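Local coordinates for protein formimidoylglutamase (PDB 3M1R) that hydrolyses N-formimidoyl-L-glutamate to L-glutamate and formamide, a manganese-dependent step of histidine degradation in Bacillus subtilis, at residues 43-48 / 105-110. Residues are numbered along the deposited sequence; the frame is centred on the assembly and turned at random.
Sequences IGVPLS and HHIFQT
V45, near the C-terminal end of a sheet strand, faces I107 on the helix packed over it, their CA atoms 7.6 Å apart, and no hydrogen bond links the two segments. What joins them is hydrocarbon. The I107 side chain reaches across from the helix and meets that of V45 at about a right angle, its terminal CD1 lying 3.5 Å from V45 CG1, tighter than usual for two carbons. The same V45 methyl lies 3.9 Å from I107 CG1, so the outer half of the isoleucine is engaged. Its extended chain (chi2 173°) carries CD1 well clear of the helix backbone, a reach that suits isoleucine to meeting the strand's side chains. The compact, beta-branched V45 suits a strand covered by a helix; with CG1 anti to the backbone N (chi1 -177°), that methyl meets the isoleucine. P46 then centres an inverse gamma turn, its ring restricting phi, with a weak bond from L47 N to V45 O. After this bend L47 again points toward the helix; its longer apolar chain brings CD2 to 4.2 Å from I107 CD1, a looser contact on the same methyl. One turn after H106, T110 suits a buried helix position because its hydroxyl bonds back to its own helix: OG1 donates to H106 O at 2.9 Å, while T110 N reaches that oxygen from the opposite face of the carbonyl plane. The contact is helix-on-sheet packing in the arginase-family alpha/beta fold. Strand 39-45 runs parallel between strands 87-93 and 121-127; V45 touches I93 and I125, and I107 also rests on I93 and on S135 and T136 of helix 133-141. From the same helix 100-117, the H106 ring stacks with F9 of a second subunit, against which T110 also packs.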
ATOM      1  N   ILE D  43     -10.868   7.601  28.160  1.00 37.66           N
ATOM      2  CA  ILE D  43     -10.872   6.162  28.418  1.00 39.68           C
ATOM      3  C   ILE D  43     -11.023   5.378  27.103  1.00 41.91           C
ATOM      4  O   ILE D  43     -11.857   5.711  26.263  1.00 40.14           O
ATOM      5  CB  ILE D  43     -11.969   5.762  29.442  1.00 37.61           C
ATOM      6  CG1 ILE D  43     -11.771   4.323  29.922  1.00 38.52           C
ATOM      7  CG2 ILE D  43     -13.359   5.936  28.864  1.00 34.56           C
ATOM      8  CD1 ILE D  43     -12.729   3.947  31.011  1.00 44.14           C
ATOM      9  N   GLY D  44     -10.186   4.358  26.920  1.00 41.61           N
ATOM     10  CA  GLY D  44     -10.216   3.533  25.717  1.00 39.89           C
ATOM     11  C   GLY D  44     -11.040   2.265  25.891  1.00 42.93           C
ATOM     12  O   GLY D  44     -11.081   1.674  26.984  1.00 43.37           O
ATOM     13  N   VAL D  45     -11.719   1.863  24.822  1.00 42.52           N
ATOM     14  CA  VAL D  45     -12.521   0.631  24.805  1.00 37.42           C
ATOM     15  C   VAL D  45     -12.234  -0.108  23.495  1.00 39.59           C
ATOM     16  O   VAL D  45     -12.984   0.021  22.530  1.00 41.43           O
ATOM     17  CB  VAL D  45     -14.029   0.929  24.874  1.00 38.85           C
ATOM     18  CG1 VAL D  45     -14.854  -0.381  24.927  1.00 41.92           C
ATOM     19  CG2 VAL D  45     -14.353   1.829  26.058  1.00 33.62           C
ATOM     20  N   PRO D  46     -11.127  -0.860  23.454  1.00 34.51           N
ATOM     21  CA  PRO D  46     -10.626  -1.493  22.233  1.00 35.91           C
ATOM     22  C   PRO D  46     -11.364  -2.787  21.867  1.00 38.22           C
ATOM     23  O   PRO D  46     -10.715  -3.824  21.740  1.00 40.48           O
ATOM     24  CB  PRO D  46      -9.167  -1.822  22.581  1.00 37.27           C
ATOM     25  CG  PRO D  46      -9.018  -1.568  24.072  1.00 40.32           C
ATOM     26  CD  PRO D  46     -10.345  -1.248  24.635  1.00 41.73           C
ATOM     27  N   LEU D  47     -12.682  -2.729  21.710  1.00 39.68           N
ATOM     28  CA  LEU D  47     -13.468  -3.892  21.303  1.00 46.16           C
ATOM     29  C   LEU D  47     -13.834  -3.789  19.829  1.00 46.25           C
ATOM     30  O   LEU D  47     -14.393  -2.783  19.387  1.00 40.87           O
ATOM     31  CB  LEU D  47     -14.741  -4.004  22.150  1.00 45.81           C
ATOM     32  CG  LEU D  47     -15.739  -5.136  21.875  1.00 43.55           C
ATOM     33  CD1 LEU D  47     -15.224  -6.465  22.382  1.00 47.50           C
ATOM     34  CD2 LEU D  47     -17.060  -4.844  22.530  1.00 38.02           C
ATOM     35  N   SER D  48     -13.527  -4.829  19.063  1.00 47.25           N
ATOM     36  CA  SER D  48     -13.904  -4.832  17.662  1.00 47.05           C
ATOM     37  C   SER D  48     -14.289  -6.212  17.152  1.00 44.87           C
ATOM     38  O   SER D  48     -14.606  -6.368  15.973  1.00 41.52           O
ATOM     39  CB  SER D  48     -12.786  -4.231  16.793  1.00 55.23           C
ATOM     40  OG  SER D  48     -11.564  -4.933  16.962  1.00 61.61           O
ATOM     41  N   HIS D 105     -19.598  -6.783  29.773  1.00 48.23           N
ATOM     42  CA  HIS D 105     -19.704  -6.637  31.225  1.00 55.21           C
ATOM     43  C   HIS D 105     -18.520  -5.858  31.803  1.00 55.45           C
ATOM     44  O   HIS D 105     -18.696  -5.013  32.687  1.00 52.53           O
ATOM     45  CB  HIS D 105     -19.849  -7.989  31.910  1.00 66.25           C
ATOM     46  CG  HIS D 105     -21.188  -8.625  31.698  1.00 79.63           C
ATOM     47  ND1 HIS D 105     -21.359  -9.781  30.968  1.00 84.45           N
ATOM     48  CD2 HIS D 105     -22.425  -8.250  32.105  1.00 86.54           C
ATOM     49  CE1 HIS D 105     -22.641 -10.100  30.944  1.00 87.11           C
ATOM     50  NE2 HIS D 105     -23.309  -9.187  31.626  1.00 91.15           N
ATOM     51  N   HIS D 106     -17.317  -6.132  31.304  1.00 46.49           N
ATOM     52  CA  HIS D 106     -16.162  -5.339  31.697  1.00 46.54           C
ATOM     53  C   HIS D 106     -16.490  -3.860  31.523  1.00 53.02           C
ATOM     54  O   HIS D 106     -16.284  -3.047  32.430  1.00 50.90           O
ATOM     55  CB  HIS D 106     -14.955  -5.683  30.844  1.00 40.90           C
ATOM     56  CG  HIS D 106     -14.400  -7.042  31.099  1.00 46.84           C
ATOM     57  ND1 HIS D 106     -14.889  -7.875  32.088  1.00 52.72           N
ATOM     58  CD2 HIS D 106     -13.392  -7.719  30.506  1.00 51.26           C
ATOM     59  CE1 HIS D 106     -14.213  -9.000  32.084  1.00 54.85           C
ATOM     60  NE2 HIS D 106     -13.292  -8.940  31.135  1.00 56.27           N
ATOM     61  N   ILE D 107     -17.021  -3.525  30.349  1.00 48.75           N
ATOM     62  CA  ILE D 107     -17.315  -2.139  30.012  1.00 45.81           C
ATOM     63  C   ILE D 107     -18.350  -1.542  30.946  1.00 49.08           C
ATOM     64  O   ILE D 107     -18.141  -0.464  31.499  1.00 44.56           O
ATOM     65  CB  ILE D 107     -17.798  -2.001  28.560  1.00 47.03           C
ATOM     66  CG1 ILE D 107     -16.737  -2.576  27.600  1.00 42.60           C
ATOM     67  CG2 ILE D 107     -18.123  -0.547  28.255  1.00 45.70           C
ATOM     68  CD1 ILE D 107     -17.166  -2.658  26.136  1.00 39.64           C
ATOM     69  N   PHE D 108     -19.466  -2.241  31.135  1.00 50.31           N
ATOM     70  CA  PHE D 108     -20.507  -1.707  31.983  1.00 44.72           C
ATOM     71  C   PHE D 108     -20.039  -1.532  33.422  1.00 48.24           C
ATOM     72  O   PHE D 108     -20.358  -0.539  34.059  1.00 50.63           O
ATOM     73  CB  PHE D 108     -21.772  -2.558  31.961  1.00 48.28           C
ATOM     74  CG  PHE D 108     -22.797  -2.100  32.959  1.00 49.51           C
ATOM     75  CD1 PHE D 108     -23.137  -2.890  34.044  1.00 57.22           C
ATOM     76  CD2 PHE D 108     -23.373  -0.849  32.841  1.00 52.94           C
ATOM     77  CE1 PHE D 108     -24.068  -2.457  34.976  1.00 58.45           C
ATOM     78  CE2 PHE D 108     -24.303  -0.403  33.770  1.00 57.34           C
ATOM     79  CZ  PHE D 108     -24.651  -1.205  34.843  1.00 58.63           C
ATOM     80  N   GLN D 109     -19.283  -2.496  33.934  1.00 51.59           N
ATOM     81  CA  GLN D 109     -18.898  -2.482  35.349  1.00 55.61           C
ATOM     82  C   GLN D 109     -17.889  -1.402  35.650  1.00 56.03           C
ATOM     83  O   GLN D 109     -17.962  -0.753  36.695  1.00 53.21           O
ATOM     84  CB  GLN D 109     -18.271  -3.809  35.752  1.00 64.35           C
ATOM     85  CG  GLN D 109     -19.233  -4.870  36.191  1.00 77.86           C
ATOM     86  CD  GLN D 109     -18.494  -6.117  36.618  1.00 91.93           C
ATOM     87  OE1 GLN D 109     -18.566  -7.154  35.955  1.00 96.55           O
ATOM     88  NE2 GLN D 109     -17.752  -6.016  37.718  1.00 96.74           N
ATOM     89  N   THR D 110     -16.925  -1.243  34.744  1.00 50.80           N
ATOM     90  CA  THR D 110     -15.851  -0.296  34.940  1.00 47.59           C
ATOM     91  C   THR D 110     -16.440   1.091  34.869  1.00 51.68           C
ATOM     92  O   THR D 110     -16.207   1.933  35.740  1.00 58.50           O
ATOM     93  CB  THR D 110     -14.768  -0.462  33.871  1.00 43.93           C
ATOM     94  OG1 THR D 110     -14.182  -1.764  33.994  1.00 51.85           O
ATOM     95  CG2 THR D 110     -13.689   0.593  34.028  1.00 40.88           C
TER